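Local structure of valine-pyruvate aminotransferase (Salmonella typhimurium, 3G7Q) at residues G39-F51 with L300-Y312. The protein probably transfers the amino group of L-valine to pyruvate, giving L-alanine and 3-methyl-2-oxobutanoate, with pyridoxal 5'-phosphate as cofactor. Sequence-based numbering, arbitrary orientation.
With EDO (1,2-ethanediol), chain E.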
# COMPACT_ATOMS: atom_id res chain seq x y z
N GLY A 39 -16.22 -5.31 8.02
CA GLY A 39 -16.07 -6.19 6.89
C GLY A 39 -15.00 -7.23 7.10
O GLY A 39 -14.48 -7.77 6.13
N ASN A 40 -14.68 -7.54 8.34
CA ASN A 40 -13.68 -8.57 8.57
C ASN A 40 -14.21 -9.99 8.52
O ASN A 40 -15.33 -10.27 8.96
CB ASN A 40 -12.98 -8.32 9.87
CG ASN A 40 -12.14 -7.05 9.83
OD1 ASN A 40 -11.56 -6.68 8.79
ND2 ASN A 40 -12.08 -6.38 10.95
N PRO A 41 -13.39 -10.92 8.03
CA PRO A 41 -13.82 -12.29 7.99
C PRO A 41 -13.81 -12.94 9.37
O PRO A 41 -13.37 -12.34 10.38
CB PRO A 41 -12.78 -12.96 7.06
CG PRO A 41 -11.57 -12.13 7.20
CD PRO A 41 -12.04 -10.72 7.46
N ALA A 42 -14.31 -14.15 9.41
CA ALA A 42 -14.35 -14.93 10.63
C ALA A 42 -13.00 -15.51 10.98
O ALA A 42 -12.10 -15.56 10.15
CB ALA A 42 -15.37 -16.07 10.44
N HIS A 43 -12.84 -15.91 12.24
CA HIS A 43 -11.68 -16.67 12.68
C HIS A 43 -12.13 -18.13 12.77
O HIS A 43 -12.65 -18.56 13.79
CB HIS A 43 -11.17 -16.19 14.02
CG HIS A 43 -10.70 -14.78 13.98
ND1 HIS A 43 -9.46 -14.44 13.49
CD2 HIS A 43 -11.31 -13.63 14.34
CE1 HIS A 43 -9.32 -13.12 13.57
NE2 HIS A 43 -10.42 -12.61 14.08
N ILE A 44 -11.91 -18.88 11.70
CA ILE A 44 -12.36 -20.25 11.63
C ILE A 44 -11.33 -21.08 12.33
O ILE A 44 -10.14 -21.07 11.93
CB ILE A 44 -12.58 -20.71 10.17
CG1 ILE A 44 -13.59 -19.79 9.47
CG2 ILE A 44 -12.97 -22.19 10.14
CD1 ILE A 44 -13.82 -20.09 7.96
N PRO A 45 -11.74 -21.80 13.40
CA PRO A 45 -10.72 -22.59 14.15
C PRO A 45 -9.80 -23.46 13.30
O PRO A 45 -8.59 -23.43 13.52
CB PRO A 45 -11.58 -23.42 15.10
CG PRO A 45 -12.76 -22.57 15.35
CD PRO A 45 -13.07 -21.92 14.03
N ALA A 46 -10.35 -24.20 12.33
CA ALA A 46 -9.55 -25.05 11.47
C ALA A 46 -8.56 -24.24 10.64
O ALA A 46 -7.43 -24.71 10.37
CB ALA A 46 -10.46 -25.92 10.55
N MSE A 47 -8.96 -23.04 10.23
CA MSE A 47 -8.06 -22.16 9.45
C MSE A 47 -6.97 -21.58 10.34
O MSE A 47 -5.81 -21.50 9.91
CB MSE A 47 -8.83 -21.05 8.72
CG MSE A 47 -9.78 -21.58 7.66
SE MSE A 47 -8.93 -22.60 6.24
CE MSE A 47 -7.75 -21.21 5.56
N GLN A 48 -7.30 -21.19 11.55
CA GLN A 48 -6.28 -20.66 12.47
C GLN A 48 -5.24 -21.73 12.75
O GLN A 48 -4.03 -21.46 12.75
CB GLN A 48 -6.92 -20.15 13.74
CG GLN A 48 -7.89 -18.97 13.54
CD GLN A 48 -7.25 -17.66 13.05
OE1 GLN A 48 -7.95 -16.75 12.62
NE2 GLN A 48 -5.92 -17.57 13.15
N ASP A 49 -5.69 -22.98 12.94
CA ASP A 49 -4.77 -24.09 13.16
C ASP A 49 -3.88 -24.30 11.92
O ASP A 49 -2.67 -24.49 12.04
CB ASP A 49 -5.53 -25.40 13.45
CG ASP A 49 -6.27 -25.38 14.78
OD1 ASP A 49 -6.00 -24.51 15.65
OD2 ASP A 49 -7.12 -26.28 14.97
N TYR A 50 -4.50 -24.28 10.74
CA TYR A 50 -3.76 -24.42 9.50
C TYR A 50 -2.69 -23.34 9.36
O TYR A 50 -1.54 -23.65 9.10
CB TYR A 50 -4.70 -24.34 8.28
CG TYR A 50 -3.92 -24.42 7.00
CD1 TYR A 50 -3.59 -25.66 6.44
CD2 TYR A 50 -3.49 -23.27 6.35
CE1 TYR A 50 -2.85 -25.74 5.27
CE2 TYR A 50 -2.74 -23.34 5.20
CZ TYR A 50 -2.43 -24.56 4.65
OH TYR A 50 -1.69 -24.60 3.50
N PHE A 51 -3.06 -22.08 9.54
CA PHE A 51 -2.07 -20.99 9.42
C PHE A 51 -0.96 -21.08 10.47
O PHE A 51 0.20 -20.76 10.18
CB PHE A 51 -2.73 -19.63 9.49
CG PHE A 51 -3.67 -19.33 8.32
CD1 PHE A 51 -3.27 -19.51 7.00
CD2 PHE A 51 -4.91 -18.77 8.55
CE1 PHE A 51 -4.14 -19.21 5.94
CE2 PHE A 51 -5.78 -18.49 7.48
CZ PHE A 51 -5.39 -18.72 6.18
N LEU A 300 -7.23 -24.14 -2.98
CA LEU A 300 -8.57 -24.47 -3.42
C LEU A 300 -9.28 -25.41 -2.44
O LEU A 300 -10.47 -25.23 -2.15
CB LEU A 300 -8.54 -25.09 -4.85
CG LEU A 300 -8.47 -24.08 -6.01
CD1 LEU A 300 -7.43 -23.01 -5.80
CD2 LEU A 300 -8.25 -24.77 -7.38
N ARG A 301 -8.57 -26.41 -1.91
CA ARG A 301 -9.16 -27.36 -0.97
C ARG A 301 -9.76 -26.68 0.26
O ARG A 301 -10.87 -27.00 0.73
CB ARG A 301 -8.08 -28.36 -0.50
CG ARG A 301 -8.56 -29.39 0.53
CD ARG A 301 -7.46 -30.39 0.92
NE ARG A 301 -6.36 -29.78 1.66
CZ ARG A 301 -6.39 -29.51 2.97
NH1 ARG A 301 -7.45 -29.79 3.70
NH2 ARG A 301 -5.34 -28.96 3.56
N LEU A 302 -8.99 -25.76 0.82
CA LEU A 302 -9.42 -25.08 2.04
C LEU A 302 -10.61 -24.18 1.74
O LEU A 302 -11.56 -24.13 2.52
CB LEU A 302 -8.27 -24.30 2.65
CG LEU A 302 -7.17 -25.15 3.29
CD1 LEU A 302 -6.03 -24.20 3.72
CD2 LEU A 302 -7.70 -26.02 4.45
N SER A 303 -10.56 -23.50 0.59
CA SER A 303 -11.69 -22.66 0.19
C SER A 303 -12.97 -23.48 0.07
O SER A 303 -14.03 -23.12 0.59
CB SER A 303 -11.38 -21.97 -1.14
OG SER A 303 -10.26 -21.07 -1.02
N GLU A 304 -12.90 -24.62 -0.62
CA GLU A 304 -14.11 -25.40 -0.86
C GLU A 304 -14.57 -26.25 0.32
O GLU A 304 -15.79 -26.39 0.53
CB GLU A 304 -13.96 -26.30 -2.12
CG GLU A 304 -15.21 -27.15 -2.53
CD GLU A 304 -16.44 -26.37 -3.10
OE1 GLU A 304 -16.28 -25.30 -3.73
OE2 GLU A 304 -17.59 -26.84 -2.95
N THR A 305 -13.64 -26.80 1.10
CA THR A 305 -14.02 -27.75 2.15
C THR A 305 -14.02 -27.25 3.58
O THR A 305 -14.57 -27.90 4.46
CB THR A 305 -13.10 -28.99 2.07
OG1 THR A 305 -11.79 -28.64 2.50
CG2 THR A 305 -13.05 -29.52 0.63
N VAL A 306 -13.45 -26.08 3.82
CA VAL A 306 -13.39 -25.54 5.18
C VAL A 306 -14.08 -24.18 5.25
O VAL A 306 -15.00 -23.97 6.05
CB VAL A 306 -11.93 -25.43 5.67
CG1 VAL A 306 -11.87 -24.72 7.04
CG2 VAL A 306 -11.27 -26.81 5.72
N ILE A 307 -13.64 -23.27 4.40
CA ILE A 307 -14.17 -21.91 4.39
C ILE A 307 -15.64 -21.84 3.95
O ILE A 307 -16.49 -21.38 4.71
CB ILE A 307 -13.30 -20.99 3.52
CG1 ILE A 307 -11.89 -20.86 4.13
CG2 ILE A 307 -13.95 -19.61 3.38
CD1 ILE A 307 -10.90 -20.10 3.27
N LYS A 308 -15.95 -22.29 2.74
CA LYS A 308 -17.32 -22.18 2.26
C LYS A 308 -18.35 -22.81 3.23
O LYS A 308 -19.34 -22.18 3.57
CB LYS A 308 -17.45 -22.80 0.87
CG LYS A 308 -18.87 -22.78 0.33
CD LYS A 308 -18.93 -23.33 -1.08
CE LYS A 308 -20.34 -23.72 -1.46
NZ LYS A 308 -20.44 -24.20 -2.88
N PRO A 309 -18.13 -24.06 3.67
CA PRO A 309 -19.15 -24.63 4.58
C PRO A 309 -19.34 -23.91 5.90
O PRO A 309 -20.44 -23.91 6.46
CB PRO A 309 -18.67 -26.06 4.82
CG PRO A 309 -17.57 -26.28 3.91
CD PRO A 309 -17.06 -25.02 3.39
N PHE A 310 -18.25 -23.36 6.44
CA PHE A 310 -18.32 -22.59 7.66
C PHE A 310 -19.26 -21.40 7.49
O PHE A 310 -20.15 -21.19 8.31
CB PHE A 310 -16.94 -22.07 8.08
CG PHE A 310 -16.99 -21.15 9.29
CD1 PHE A 310 -17.22 -19.79 9.15
CD2 PHE A 310 -16.78 -21.67 10.55
CE1 PHE A 310 -17.26 -18.97 10.29
CE2 PHE A 310 -16.82 -20.86 11.66
CZ PHE A 310 -17.06 -19.52 11.52
N TYR A 311 -19.05 -20.60 6.45
CA TYR A 311 -19.89 -19.43 6.24
C TYR A 311 -21.32 -19.79 5.85
O TYR A 311 -22.24 -19.10 6.22
CB TYR A 311 -19.28 -18.52 5.17
CG TYR A 311 -18.04 -17.75 5.65
CD1 TYR A 311 -18.18 -16.62 6.41
CD2 TYR A 311 -16.75 -18.16 5.32
CE1 TYR A 311 -17.09 -15.92 6.82
CE2 TYR A 311 -15.63 -17.45 5.74
CZ TYR A 311 -15.80 -16.34 6.50
OH TYR A 311 -14.73 -15.60 6.94
N TYR A 312 -21.49 -20.86 5.08
CA TYR A 312 -22.84 -21.27 4.68
C TYR A 312 -23.66 -21.63 5.92
O TYR A 312 -24.82 -21.19 6.09
CB TYR A 312 -22.75 -22.42 3.71
CG TYR A 312 -24.11 -22.88 3.23
CD1 TYR A 312 -24.90 -22.05 2.44
CD2 TYR A 312 -24.58 -24.12 3.57
CE1 TYR A 312 -26.16 -22.48 1.99
CE2 TYR A 312 -25.83 -24.54 3.13
CZ TYR A 312 -26.59 -23.71 2.33
OH TYR A 312 -27.82 -24.17 1.90
C1 EDO E . -24.12 -24.30 -2.04
O1 EDO E . -23.10 -23.84 -2.98
C2 EDO E . -23.74 -24.05 -0.56
O2 EDO E . -23.29 -25.31 0.02
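Over one face of the Phe310 ring sits Ile44 CG1, 3.6 Å from the centroid, a CH-pi contact. The Tyr50 ring takes Leu302 in the same way: methyl CD1 stands 3.6 Å from its centroid, only 5° off the normal. Ala42 CB meets Phe310 CE1 obliquely at 3.5 Å. Phe310 CD1 lies over one face of the Tyr311 ring. At the edge of that ring, near its plane, Ala42 N donates a fairly straight hydrogen bond to Tyr311 OH (2.9 Å, 159°). Ile44 CD1 reaches Tyr311 CE2 at 3.9 Å.

Between the two ring contacts sits Met47, present as selenomethionine. Bends at chi2 and chi3 fold its chain so that SE packs on Val306 CG1 at 3.7 Å and CE touches both Leu302 CD1 and Ile307 CD1. Tyr50 OH is hydrogen-bonded to Asp298 OD2, and Asp298 OD1 forms a salt bridge with Arg301 NH2.

The two helix segments run roughly antiparallel, at 146° and 10.0 Å apart. This mainly apolar packing joins loop 39-44 and helix 45-61 to helix 299-325 of a class I aminotransferase. Helix 285-295 packs on Tyr50 and Phe51, Tyr311 touches Ile340 just before strand 341-345, and Phe51 also meets Cys69 of the second subunit.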